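Local coordinates for flagellar brake protein YcgR (Escherichia coli, PDB 5Y6F) that acts as a c-di-GMP-dependent flagellar brake, binding components of the motor when loaded with the dinucleotide and so slowing swimming and swarming, at residues A[114-119]-A[146-151]; A[127-132]-A[141-146]; A[184-189]-A[209-214]. One frame throughout, in Å; residues are numbered along the deposited sequence.

How the contacts relate
All three contacts lie in the PilZ domain and meet one c-di-GMP (C2E). Contact 1 holds one phosphate and one guanine edge and stacks R118 on the other guanine; D145 of contact 2 and S210 of contact 3 bind edges of that second guanine, and R212 of contact 3 the second phosphate. Contact 2, nested in the chain loop closed by contact 1, shares L146 with it. Contact 3 is centred 12 Å from contact 1 and 11 Å from contact 2. The turn at G149 and strand 150-154 join contacts 1 and 3 (G149 O to F213 N 2.8 Å, M151 O to F211 N 2.9 Å). F141 CZ lies 4.0 Å from F211 CE2, inside the barrel.

Contact 1 of 3, residues A[114-119]-A[146-151]; sequences RRYFRI and LSLGGM. With C2E (9,9'-[(2R,3R,3aS,5S,7aR,9R,10R,10aS,12S,14aR)-3,5,10,12-tetrahydroxy-5,12-dioxidooctahydro-2H,7H-difuro[3,2-d:3',2'-j][1,3,7,9,2,8]tetraoxadiphosphacyclododecine-2,9-diyl]bis(2-amino-1,9-dihydro-6H-purin-6-one)), chain C; SO4 (sulfate ion), chain B.
The Y116 ring is sandwiched: L148 CB lies over one face, offset toward the rim and 3.9 Å from Y116 CG, as a CH-pi contact, and R115 CB over the other; the ring edge meets O2A of c-di-GMP (C2E) in plane. The R118 guanidinium is layered, with R114 NE above one face and the guanine atom C41 below the other. At its edge R118 NH2 gives O2P a nearly straight bond (3.1 Å, 170°), and also reaches O6 of a second c-di-GMP. With an alanine in place of R118, O2P would probably lose this donor, and the guanine and R114 the flat group between them. R114, extended from CG to NE, reads the edge of the other guanine with two donors, NE to N7 and NH2 to O6 (2.8 Å). R115 grips one phosphate oxygen, O1P, twice, through N (2.7 Å) and NE. Small residues suit three places in the type I turn from S147 to G150: S147 OG accepts from G149 N in an ST turn and shares a bond with O2A (2.9 Å), whereas a CB on G149 or G150 would collide with the ligand. The backbones pair antiparallel through I119 N to L146 O and L146 N to I119 O, and a water bridges F117 O and L148 N. R114 and R118 are the arginines of the PilZ RxxxR motif, S147 and G150 the serine and last glycine of DxSxxG, which D145 opens. F117, I119, L146 and L148 rest on helix 218-240, and the G149 and M151 backbones bond to F213 and F211 of strand 207-214.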
# COMPACT_ATOMS: atom_id res chain seq x y z
N ARG A 114 -1.23 -4.09 -10.52
CA ARG A 114 0.19 -4.45 -10.62
C ARG A 114 0.38 -5.66 -11.54
O ARG A 114 -0.19 -6.73 -11.29
CB ARG A 114 0.78 -4.72 -9.24
CG ARG A 114 0.65 -3.46 -8.35
CD ARG A 114 1.05 -3.78 -6.93
NE ARG A 114 1.12 -2.56 -6.16
CZ ARG A 114 1.48 -2.52 -4.90
NH1 ARG A 114 1.81 -3.66 -4.29
NH2 ARG A 114 1.49 -1.35 -4.28
N ARG A 115 1.15 -5.48 -12.60
CA ARG A 115 1.41 -6.58 -13.54
C ARG A 115 2.45 -7.52 -12.99
O ARG A 115 2.45 -8.70 -13.34
CB ARG A 115 1.94 -6.07 -14.87
CG ARG A 115 1.08 -4.98 -15.52
CD ARG A 115 1.87 -4.10 -16.52
NE ARG A 115 2.77 -3.22 -15.77
CZ ARG A 115 3.55 -2.30 -16.32
NH1 ARG A 115 3.54 -2.11 -17.64
NH2 ARG A 115 4.37 -1.58 -15.55
N TYR A 116 3.33 -7.01 -12.12
CA TYR A 116 4.50 -7.79 -11.72
C TYR A 116 4.45 -8.04 -10.22
O TYR A 116 3.89 -7.26 -9.44
CB TYR A 116 5.82 -7.06 -12.08
CG TYR A 116 5.90 -6.55 -13.51
CD1 TYR A 116 5.82 -7.44 -14.59
CD2 TYR A 116 6.09 -5.19 -13.78
CE1 TYR A 116 5.89 -6.99 -15.89
CE2 TYR A 116 6.14 -4.72 -15.07
CZ TYR A 116 6.04 -5.64 -16.13
OH TYR A 116 6.10 -5.21 -17.44
N PHE A 117 5.01 -9.17 -9.85
CA PHE A 117 5.13 -9.55 -8.46
C PHE A 117 6.20 -8.71 -7.78
O PHE A 117 7.27 -8.44 -8.38
CB PHE A 117 5.51 -11.03 -8.41
CG PHE A 117 6.09 -11.50 -7.11
CD1 PHE A 117 5.29 -11.65 -5.99
CD2 PHE A 117 7.43 -11.93 -7.06
CE1 PHE A 117 5.85 -12.15 -4.80
CE2 PHE A 117 8.00 -12.42 -5.89
CZ PHE A 117 7.21 -12.53 -4.76
N ARG A 118 5.92 -8.29 -6.53
CA ARG A 118 6.84 -7.50 -5.72
C ARG A 118 7.32 -8.32 -4.54
O ARG A 118 6.51 -8.89 -3.81
CB ARG A 118 6.17 -6.23 -5.24
CG ARG A 118 5.60 -5.39 -6.37
CD ARG A 118 5.21 -3.98 -5.87
NE ARG A 118 4.68 -3.18 -7.00
CZ ARG A 118 4.40 -1.88 -6.92
NH1 ARG A 118 4.59 -1.19 -5.75
NH2 ARG A 118 3.97 -1.24 -8.01
N ILE A 119 8.62 -8.38 -4.36
CA ILE A 119 9.19 -9.08 -3.23
C ILE A 119 9.85 -8.05 -2.32
O ILE A 119 10.44 -7.07 -2.80
CB ILE A 119 10.18 -10.17 -3.68
CG1 ILE A 119 10.57 -11.03 -2.49
CG2 ILE A 119 11.40 -9.59 -4.36
CD1 ILE A 119 10.69 -12.48 -2.89
N LEU A 146 11.03 -4.89 -4.55
CA LEU A 146 11.62 -5.04 -5.87
C LEU A 146 10.64 -5.79 -6.73
O LEU A 146 10.05 -6.77 -6.30
CB LEU A 146 12.93 -5.82 -5.81
CG LEU A 146 13.66 -5.96 -7.12
CD1 LEU A 146 14.02 -4.57 -7.60
CD2 LEU A 146 14.91 -6.83 -6.96
N SER A 147 10.48 -5.32 -7.96
CA SER A 147 9.66 -5.96 -8.96
C SER A 147 10.40 -5.82 -10.28
O SER A 147 11.38 -5.09 -10.38
CB SER A 147 8.28 -5.33 -9.05
OG SER A 147 8.26 -4.18 -9.89
N LEU A 148 9.89 -6.51 -11.30
CA LEU A 148 10.51 -6.42 -12.62
C LEU A 148 10.53 -4.99 -13.17
O LEU A 148 11.37 -4.68 -14.00
CB LEU A 148 9.77 -7.33 -13.59
CG LEU A 148 10.49 -7.91 -14.77
CD1 LEU A 148 11.60 -8.73 -14.23
CD2 LEU A 148 9.50 -8.76 -15.53
N GLY A 149 9.62 -4.13 -12.75
CA GLY A 149 9.54 -2.83 -13.37
C GLY A 149 9.98 -1.68 -12.49
O GLY A 149 9.91 -0.51 -12.92
N GLY A 150 10.49 -1.97 -11.29
CA GLY A 150 10.80 -0.87 -10.39
C GLY A 150 11.11 -1.35 -8.99
O GLY A 150 11.38 -2.54 -8.76
N MET A 151 11.07 -0.41 -8.07
CA MET A 151 11.61 -0.67 -6.76
C MET A 151 11.06 0.39 -5.83
O MET A 151 10.78 1.52 -6.24
CB MET A 151 13.16 -0.63 -6.80
CG MET A 151 13.71 0.75 -7.20
SD MET A 151 15.50 1.03 -6.98
CE MET A 151 16.09 -0.64 -6.71
P1 C2E C . 2.98 -2.19 -11.90
O2P C2E C . 3.33 -2.91 -10.51
O1P C2E C . 2.53 -3.19 -12.88
O5' C2E C . 1.90 -1.06 -11.62
C5' C2E C . 1.25 -0.57 -12.78
C4' C2E C . 0.66 0.82 -12.59
O4' C2E C . -0.37 0.80 -11.62
C3' C2E C . 1.70 1.82 -12.05
O3' C2E C . 2.37 2.50 -13.11
C2' C2E C . 0.84 2.82 -11.29
O2' C2E C . 0.17 3.64 -12.22
C1' C2E C . -0.25 1.90 -10.70
N9 C2E C . 0.04 1.41 -9.35
C8 C2E C . 0.47 0.16 -9.02
N7 C2E C . 0.60 0.07 -7.73
C5 C2E C . 0.28 1.28 -7.16
C6 C2E C . 0.23 1.80 -5.85
O6 C2E C . 0.50 1.17 -4.83
N1 C2E C . -0.16 3.07 -5.70
C2 C2E C . -0.46 3.83 -6.76
N2 C2E C . -0.81 5.11 -6.50
N3 C2E C . -0.42 3.39 -7.98
C4 C2E C . -0.08 2.13 -8.21
P11 C2E C . 3.78 3.29 -12.81
O21 C2E C . 3.51 4.17 -11.52
O11 C2E C . 4.15 4.00 -14.05
O5A C2E C . 4.89 2.20 -12.37
C5A C2E C . 5.33 1.26 -13.35
C4A C2E C . 6.07 0.15 -12.62
O4A C2E C . 6.99 0.70 -11.69
C3A C2E C . 5.13 -0.67 -11.72
O3A C2E C . 4.31 -1.52 -12.51
C2A C2E C . 6.13 -1.45 -10.88
O2A C2E C . 6.57 -2.55 -11.63
C1A C2E C . 7.26 -0.38 -10.76
N91 C2E C . 7.17 0.27 -9.49
C81 C2E C . 6.68 1.53 -9.27
N71 C2E C . 6.73 1.80 -7.98
C51 C2E C . 7.29 0.71 -7.36
C61 C2E C . 7.55 0.43 -6.06
O61 C2E C . 7.30 1.25 -5.17
N11 C2E C . 8.03 -0.77 -5.79
C21 C2E C . 8.29 -1.66 -6.76
N21 C2E C . 8.83 -2.87 -6.41
N31 C2E C . 8.04 -1.42 -8.00
C41 C2E C . 7.54 -0.27 -8.30
S SO4 B . 1.99 -7.86 -5.74
O1 SO4 B . 0.60 -8.28 -5.38
O2 SO4 B . 3.05 -8.89 -5.37
O3 SO4 B . 2.30 -6.50 -5.14
O4 SO4 B . 1.97 -7.81 -7.23
O HOH W 1 8.35 -8.85 -10.75

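Contact 2 of 3, residues A[127-132]-A[141-146]; sequences YFCQTK and FRLYDL. With C2E (9,9'-[(2R,3R,3aS,5S,7aR,9R,10R,10aS,12S,14aR)-3,5,10,12-tetrahydroxy-5,12-dioxidooctahydro-2H,7H-difuro[3,2-d:3',2'-j][1,3,7,9,2,8]tetraoxadiphosphacyclododecine-2,9-diyl]bis(2-amino-1,9-dihydro-6H-purin-6-one)), chain C.
C129 and F141 face each other as an antiparallel hydrogen-bonded pair. F141 N gives C129 O a bond of 3.1 Å, although the donor stands above the carbonyl plane; the return bond from C129 N to F141 O is bent and weak. Farther along, L143 N donates to Y127 O (3.0 Å), which R142 CA also approaches in a CA-H...O contact. F128 and R142 make the neighbouring non-hydrogen-bonded pair, on the face away from C129 and F141, where a long charged chain can lie at the surface.

Apolar contacts fill the other face. The F141 ring swings back toward its partner, meeting it obliquely, because CG sits between the backbone N and the carbonyl carbon (chi1 49°), bringing F141 CE1 to 3.3 Å from C129 CB. The short C129 side chain lets SG lie beside that ring, obliquely and 4.7 Å from its centroid, and touch L143 CB as well. L143 CD2 comes to the edge of the Y127 ring, 4.1 Å from Y127 CD2, while Y127 OH bonds to W179 NE1. V174 and I172 of strand 172-175 add to this apolar surface.

Polar contact with the ligand is left to D145, whose carboxylate suits the donor edge of guanine: OD1 accepts from both N11 and N21 of c-di-GMP, each at 2.8 Å. Y144 and D145 together face G152 in a classic beta bulge. The arrangement is a beta hairpin of the PilZ barrel, with D145 opening the DxSxxG motif that reads the bound dinucleotide.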
# COMPACT_ATOMS: atom_id res chain seq x y z
N TYR A 127 19.80 -3.61 2.11
CA TYR A 127 20.47 -3.36 0.84
C TYR A 127 20.55 -1.85 0.57
O TYR A 127 19.56 -1.13 0.74
CB TYR A 127 19.73 -4.05 -0.32
CG TYR A 127 19.50 -5.54 -0.15
CD1 TYR A 127 20.37 -6.33 0.61
CD2 TYR A 127 18.41 -6.17 -0.75
CE1 TYR A 127 20.15 -7.70 0.77
CE2 TYR A 127 18.17 -7.53 -0.61
CZ TYR A 127 19.05 -8.29 0.16
OH TYR A 127 18.82 -9.64 0.30
N PHE A 128 21.73 -1.40 0.11
CA PHE A 128 22.04 0.02 -0.08
C PHE A 128 21.91 0.44 -1.55
O PHE A 128 22.09 -0.37 -2.46
CB PHE A 128 23.47 0.34 0.39
CG PHE A 128 23.68 0.21 1.88
CD1 PHE A 128 22.61 0.01 2.74
CD2 PHE A 128 24.97 0.31 2.41
CE1 PHE A 128 22.81 -0.11 4.10
CE2 PHE A 128 25.19 0.20 3.78
CZ PHE A 128 24.11 -0.01 4.62
N CYS A 129 21.60 1.72 -1.75
CA CYS A 129 21.49 2.31 -3.07
C CYS A 129 21.97 3.76 -2.99
O CYS A 129 21.98 4.38 -1.92
CB CYS A 129 20.05 2.26 -3.60
SG CYS A 129 19.06 0.74 -3.26
N GLN A 130 22.36 4.32 -4.14
CA GLN A 130 22.93 5.66 -4.14
C GLN A 130 22.93 6.23 -5.54
O GLN A 130 23.04 5.50 -6.53
CB GLN A 130 24.35 5.64 -3.60
CG GLN A 130 25.32 5.16 -4.64
CD GLN A 130 26.75 5.37 -4.22
OE1 GLN A 130 27.02 5.79 -3.09
NE2 GLN A 130 27.68 5.08 -5.12
N THR A 131 22.83 7.56 -5.62
CA THR A 131 22.84 8.31 -6.88
C THR A 131 23.18 9.76 -6.57
O THR A 131 22.89 10.25 -5.48
CB THR A 131 21.49 8.25 -7.63
OG1 THR A 131 20.71 9.42 -7.35
CG2 THR A 131 20.68 7.05 -7.21
N LYS A 132 23.78 10.43 -7.54
CA LYS A 132 24.01 11.86 -7.39
C LYS A 132 22.78 12.65 -7.86
O LYS A 132 21.89 12.12 -8.54
CB LYS A 132 25.26 12.28 -8.15
CG LYS A 132 26.54 11.87 -7.45
CD LYS A 132 27.66 12.91 -7.60
CE LYS A 132 28.76 12.66 -6.57
NZ LYS A 132 29.88 13.64 -6.63
N PHE A 141 19.73 5.57 -0.12
CA PHE A 141 18.51 5.05 0.47
C PHE A 141 18.56 3.53 0.54
O PHE A 141 19.41 2.87 -0.07
CB PHE A 141 17.28 5.53 -0.30
CG PHE A 141 17.39 5.35 -1.79
CD1 PHE A 141 17.16 4.11 -2.37
CD2 PHE A 141 17.71 6.42 -2.61
CE1 PHE A 141 17.25 3.94 -3.75
CE2 PHE A 141 17.81 6.25 -3.98
CZ PHE A 141 17.58 5.01 -4.55
N ARG A 142 17.64 2.97 1.31
CA ARG A 142 17.55 1.54 1.60
C ARG A 142 16.45 0.91 0.74
O ARG A 142 15.29 1.35 0.76
CB ARG A 142 17.30 1.35 3.10
CG ARG A 142 16.79 0.01 3.59
CD ARG A 142 16.71 0.00 5.15
NE ARG A 142 15.81 1.03 5.72
CZ ARG A 142 16.20 2.12 6.40
NH1 ARG A 142 17.49 2.38 6.60
NH2 ARG A 142 15.29 2.98 6.88
N LEU A 143 16.81 -0.10 -0.04
CA LEU A 143 15.82 -0.79 -0.85
C LEU A 143 14.78 -1.43 0.04
O LEU A 143 15.13 -2.07 1.04
CB LEU A 143 16.48 -1.85 -1.71
CG LEU A 143 15.46 -2.47 -2.63
CD1 LEU A 143 15.40 -1.59 -3.86
CD2 LEU A 143 15.87 -3.89 -2.95
N TYR A 144 13.51 -1.25 -0.32
CA TYR A 144 12.36 -1.76 0.41
C TYR A 144 11.70 -2.95 -0.28
O TYR A 144 11.46 -3.97 0.36
CB TYR A 144 11.31 -0.65 0.60
CG TYR A 144 10.01 -1.11 1.28
CD1 TYR A 144 9.97 -1.33 2.66
CD2 TYR A 144 8.85 -1.29 0.56
CE1 TYR A 144 8.81 -1.73 3.28
CE2 TYR A 144 7.68 -1.70 1.17
CZ TYR A 144 7.66 -1.92 2.54
OH TYR A 144 6.48 -2.32 3.14
N ASP A 145 11.37 -2.82 -1.57
CA ASP A 145 10.87 -3.97 -2.32
C ASP A 145 11.29 -3.83 -3.78
O ASP A 145 11.83 -2.80 -4.20
CB ASP A 145 9.36 -4.15 -2.13
CG ASP A 145 8.52 -3.05 -2.78
OD1 ASP A 145 9.03 -2.28 -3.63
OD2 ASP A 145 7.33 -2.96 -2.45
N LEU A 146 11.03 -4.89 -4.55
CA LEU A 146 11.62 -5.04 -5.87
C LEU A 146 10.64 -5.79 -6.73
O LEU A 146 10.05 -6.77 -6.30
CB LEU A 146 12.93 -5.82 -5.81
CG LEU A 146 13.66 -5.96 -7.12
CD1 LEU A 146 14.02 -4.57 -7.60
CD2 LEU A 146 14.91 -6.83 -6.96
P1 C2E C . 2.98 -2.19 -11.90
O2P C2E C . 3.33 -2.91 -10.51
O1P C2E C . 2.53 -3.19 -12.88
O5' C2E C . 1.90 -1.06 -11.62
C5' C2E C . 1.25 -0.57 -12.78
C4' C2E C . 0.66 0.82 -12.59
O4' C2E C . -0.37 0.80 -11.62
C3' C2E C . 1.70 1.82 -12.05
O3' C2E C . 2.37 2.50 -13.11
C2' C2E C . 0.84 2.82 -11.29
O2' C2E C . 0.17 3.64 -12.22
C1' C2E C . -0.25 1.90 -10.70
N9 C2E C . 0.04 1.41 -9.35
C8 C2E C . 0.47 0.16 -9.02
N7 C2E C . 0.60 0.07 -7.73
C5 C2E C . 0.28 1.28 -7.16
C6 C2E C . 0.23 1.80 -5.85
O6 C2E C . 0.50 1.17 -4.83
N1 C2E C . -0.16 3.07 -5.70
C2 C2E C . -0.46 3.83 -6.76
N2 C2E C . -0.81 5.11 -6.50
N3 C2E C . -0.42 3.39 -7.98
C4 C2E C . -0.08 2.13 -8.21
P11 C2E C . 3.78 3.29 -12.81
O21 C2E C . 3.51 4.17 -11.52
O11 C2E C . 4.15 4.00 -14.05
O5A C2E C . 4.89 2.20 -12.37
C5A C2E C . 5.33 1.26 -13.35
C4A C2E C . 6.07 0.15 -12.62
O4A C2E C . 6.99 0.70 -11.69
C3A C2E C . 5.13 -0.67 -11.72
O3A C2E C . 4.31 -1.52 -12.51
C2A C2E C . 6.13 -1.45 -10.88
O2A C2E C . 6.57 -2.55 -11.63
C1A C2E C . 7.26 -0.38 -10.76
N91 C2E C . 7.17 0.27 -9.49
C81 C2E C . 6.68 1.53 -9.27
N71 C2E C . 6.73 1.80 -7.98
C51 C2E C . 7.29 0.71 -7.36
C61 C2E C . 7.55 0.43 -6.06
O61 C2E C . 7.30 1.25 -5.17
N11 C2E C . 8.03 -0.77 -5.79
C21 C2E C . 8.29 -1.66 -6.76
N21 C2E C . 8.83 -2.87 -6.41
N31 C2E C . 8.04 -1.42 -8.00
C41 C2E C . 7.54 -0.27 -8.30

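Contact 3 of 3, residues A[184-189]-A[209-214]. With C2E (9,9'-[(2R,3R,3aS,5S,7aR,9R,10R,10aS,12S,14aR)-3,5,10,12-tetrahydroxy-5,12-dioxidooctahydro-2H,7H-difuro[3,2-d:3',2'-j][1,3,7,9,2,8]tetraoxadiphosphacyclododecine-2,9-diyl]bis(2-amino-1,9-dihydro-6H-purin-6-one)), chain C.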
# COMPACT_ATOMS: atom_id res chain seq x y z
N PHE A 184 20.15 1.24 -12.67
CA PHE A 184 19.00 1.42 -13.56
C PHE A 184 18.77 2.90 -13.86
O PHE A 184 19.10 3.79 -13.06
CB PHE A 184 17.72 0.82 -12.95
CG PHE A 184 17.94 -0.51 -12.28
CD1 PHE A 184 17.87 -1.69 -13.00
CD2 PHE A 184 18.21 -0.58 -10.92
CE1 PHE A 184 18.08 -2.91 -12.38
CE2 PHE A 184 18.42 -1.80 -10.30
CZ PHE A 184 18.36 -2.96 -11.04
N ASP A 185 18.20 3.16 -15.04
CA ASP A 185 17.54 4.44 -15.36
C ASP A 185 16.15 4.41 -14.71
O ASP A 185 15.24 3.75 -15.23
CB ASP A 185 17.42 4.63 -16.87
CG ASP A 185 18.62 5.34 -17.50
OD1 ASP A 185 19.54 5.83 -16.79
OD2 ASP A 185 18.64 5.40 -18.75
N ALA A 186 15.96 5.11 -13.60
CA ALA A 186 14.70 5.08 -12.87
C ALA A 186 14.09 6.48 -12.76
O ALA A 186 14.82 7.49 -12.74
CB ALA A 186 14.90 4.46 -11.49
N GLN A 187 12.76 6.55 -12.67
CA GLN A 187 12.05 7.81 -12.46
C GLN A 187 11.32 7.82 -11.11
O GLN A 187 10.55 6.91 -10.80
CB GLN A 187 11.04 8.09 -13.58
CG GLN A 187 10.38 9.47 -13.44
CD GLN A 187 9.35 9.75 -14.52
OE1 GLN A 187 8.92 8.85 -15.25
NE2 GLN A 187 8.94 11.01 -14.62
N LEU A 188 11.57 8.86 -10.32
CA LEU A 188 10.93 9.02 -9.02
C LEU A 188 9.45 9.28 -9.28
O LEU A 188 9.07 10.36 -9.72
CB LEU A 188 11.57 10.16 -8.24
CG LEU A 188 10.79 10.55 -6.98
CD1 LEU A 188 10.66 9.31 -6.09
CD2 LEU A 188 11.42 11.72 -6.21
N ILE A 189 8.61 8.28 -9.07
CA ILE A 189 7.21 8.45 -9.45
C ILE A 189 6.32 8.77 -8.26
O ILE A 189 5.22 9.30 -8.47
CB ILE A 189 6.66 7.22 -10.19
CG1 ILE A 189 6.71 5.99 -9.28
CG2 ILE A 189 7.41 7.00 -11.50
CD1 ILE A 189 6.36 4.72 -9.97
N LEU A 209 10.09 6.20 -1.19
CA LEU A 209 10.18 6.51 -2.62
C LEU A 209 9.72 5.32 -3.46
O LEU A 209 9.92 4.15 -3.09
CB LEU A 209 11.60 6.87 -3.04
CG LEU A 209 12.26 8.12 -2.44
CD1 LEU A 209 12.27 8.02 -0.94
CD2 LEU A 209 13.69 8.30 -2.96
N SER A 210 9.15 5.63 -4.61
CA SER A 210 8.70 4.63 -5.57
C SER A 210 9.35 4.96 -6.91
O SER A 210 9.23 6.09 -7.40
CB SER A 210 7.19 4.64 -5.68
OG SER A 210 6.52 3.88 -4.66
N PHE A 211 10.08 3.99 -7.48
CA PHE A 211 10.80 4.17 -8.73
C PHE A 211 10.26 3.21 -9.75
O PHE A 211 10.10 2.02 -9.46
CB PHE A 211 12.30 3.93 -8.56
CG PHE A 211 13.03 5.05 -7.88
CD1 PHE A 211 13.45 6.16 -8.60
CD2 PHE A 211 13.27 5.00 -6.51
CE1 PHE A 211 14.10 7.19 -7.98
CE2 PHE A 211 13.95 6.05 -5.86
CZ PHE A 211 14.36 7.14 -6.60
N ARG A 212 9.98 3.71 -10.95
CA ARG A 212 9.81 2.84 -12.10
C ARG A 212 11.08 2.88 -12.92
O ARG A 212 11.64 3.97 -13.14
CB ARG A 212 8.61 3.29 -12.95
CG ARG A 212 8.76 4.64 -13.66
CD ARG A 212 7.56 4.80 -14.62
NE ARG A 212 7.44 6.14 -15.16
CZ ARG A 212 6.33 6.86 -15.14
NH1 ARG A 212 5.20 6.37 -14.61
NH2 ARG A 212 6.33 8.09 -15.66
N PHE A 213 11.56 1.70 -13.35
CA PHE A 213 12.79 1.65 -14.16
C PHE A 213 12.53 2.11 -15.59
O PHE A 213 11.51 1.77 -16.19
CB PHE A 213 13.37 0.24 -14.25
CG PHE A 213 13.77 -0.35 -12.94
CD1 PHE A 213 14.37 0.41 -11.96
CD2 PHE A 213 13.57 -1.70 -12.69
CE1 PHE A 213 14.75 -0.17 -10.76
CE2 PHE A 213 13.96 -2.28 -11.50
CZ PHE A 213 14.54 -1.51 -10.53
N LEU A 214 13.46 2.88 -16.13
CA LEU A 214 13.48 3.26 -17.53
C LEU A 214 14.63 2.55 -18.24
O LEU A 214 15.62 2.17 -17.61
CB LEU A 214 13.62 4.78 -17.68
CG LEU A 214 12.42 5.62 -18.13
CD1 LEU A 214 11.65 4.95 -19.29
CD2 LEU A 214 11.49 5.98 -16.96
P1 C2E C . 2.98 -2.19 -11.90
O2P C2E C . 3.33 -2.91 -10.51
O1P C2E C . 2.53 -3.19 -12.88
O5' C2E C . 1.90 -1.06 -11.62
C5' C2E C . 1.25 -0.57 -12.78
C4' C2E C . 0.66 0.82 -12.59
O4' C2E C . -0.37 0.80 -11.62
C3' C2E C . 1.70 1.82 -12.05
O3' C2E C . 2.37 2.50 -13.11
C2' C2E C . 0.84 2.82 -11.29
O2' C2E C . 0.17 3.64 -12.22
C1' C2E C . -0.25 1.90 -10.70
N9 C2E C . 0.04 1.41 -9.35
C8 C2E C . 0.47 0.16 -9.02
N7 C2E C . 0.60 0.07 -7.73
C5 C2E C . 0.28 1.28 -7.16
C6 C2E C . 0.23 1.80 -5.85
O6 C2E C . 0.50 1.17 -4.83
N1 C2E C . -0.16 3.07 -5.70
C2 C2E C . -0.46 3.83 -6.76
N2 C2E C . -0.81 5.11 -6.50
N3 C2E C . -0.42 3.39 -7.98
C4 C2E C . -0.08 2.13 -8.21
P11 C2E C . 3.78 3.29 -12.81
O21 C2E C . 3.51 4.17 -11.52
O11 C2E C . 4.15 4.00 -14.05
O5A C2E C . 4.89 2.20 -12.37
C5A C2E C . 5.33 1.26 -13.35
C4A C2E C . 6.07 0.15 -12.62
O4A C2E C . 6.99 0.70 -11.69
C3A C2E C . 5.13 -0.67 -11.72
O3A C2E C . 4.31 -1.52 -12.51
C2A C2E C . 6.13 -1.45 -10.88
O2A C2E C . 6.57 -2.55 -11.63
C1A C2E C . 7.26 -0.38 -10.76
N91 C2E C . 7.17 0.27 -9.49
C81 C2E C . 6.68 1.53 -9.27
N71 C2E C . 6.73 1.80 -7.98
C51 C2E C . 7.29 0.71 -7.36
C61 C2E C . 7.55 0.43 -6.06
O61 C2E C . 7.30 1.25 -5.17
N11 C2E C . 8.03 -0.77 -5.79
C21 C2E C . 8.29 -1.66 -6.76
N21 C2E C . 8.83 -2.87 -6.41
N31 C2E C . 8.04 -1.42 -8.00
C41 C2E C . 7.54 -0.27 -8.30
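This is a pairing of two neighbouring antiparallel strands, 181-193 and 207-214, whose one face looks into the PilZ barrel while the other meets c-di-GMP. Straight backbone bonds set the register: Q187 N to R212 O (2.9 Å) and I189 N to S210 O (2.8 Å). On the barrel side the F184 and F213 rings stack face to face, centroids 4.1 Å apart and planes at 20°, with A186 CB at the edge of F213; the small alanine also fits against F211 CD1 at 3.7 Å. L188 CB meets F211 CE1, and L224 of helix 218-240 touches both stacked rings.

On the ligand side R212 and the extended Q187 lie side by side. R212 NH2 donates to Q187 OE1 (2.7 Å) from above the amide plane, the two flat groups standing 71° apart, while I189 CG2 lies over one guanidinium face, toward its rim. Thus held, R212 extends NH1 to O11 of a phosphate (2.7 Å), its charge suiting this anion. Q187 NE2 is taken up by G166 O. The short S210 OG donates to guanine O61 (2.8 Å), and I189 CD1 lies against the same base. The paired strands thus form a wall of the c-di-GMP pocket typical of PilZ domains.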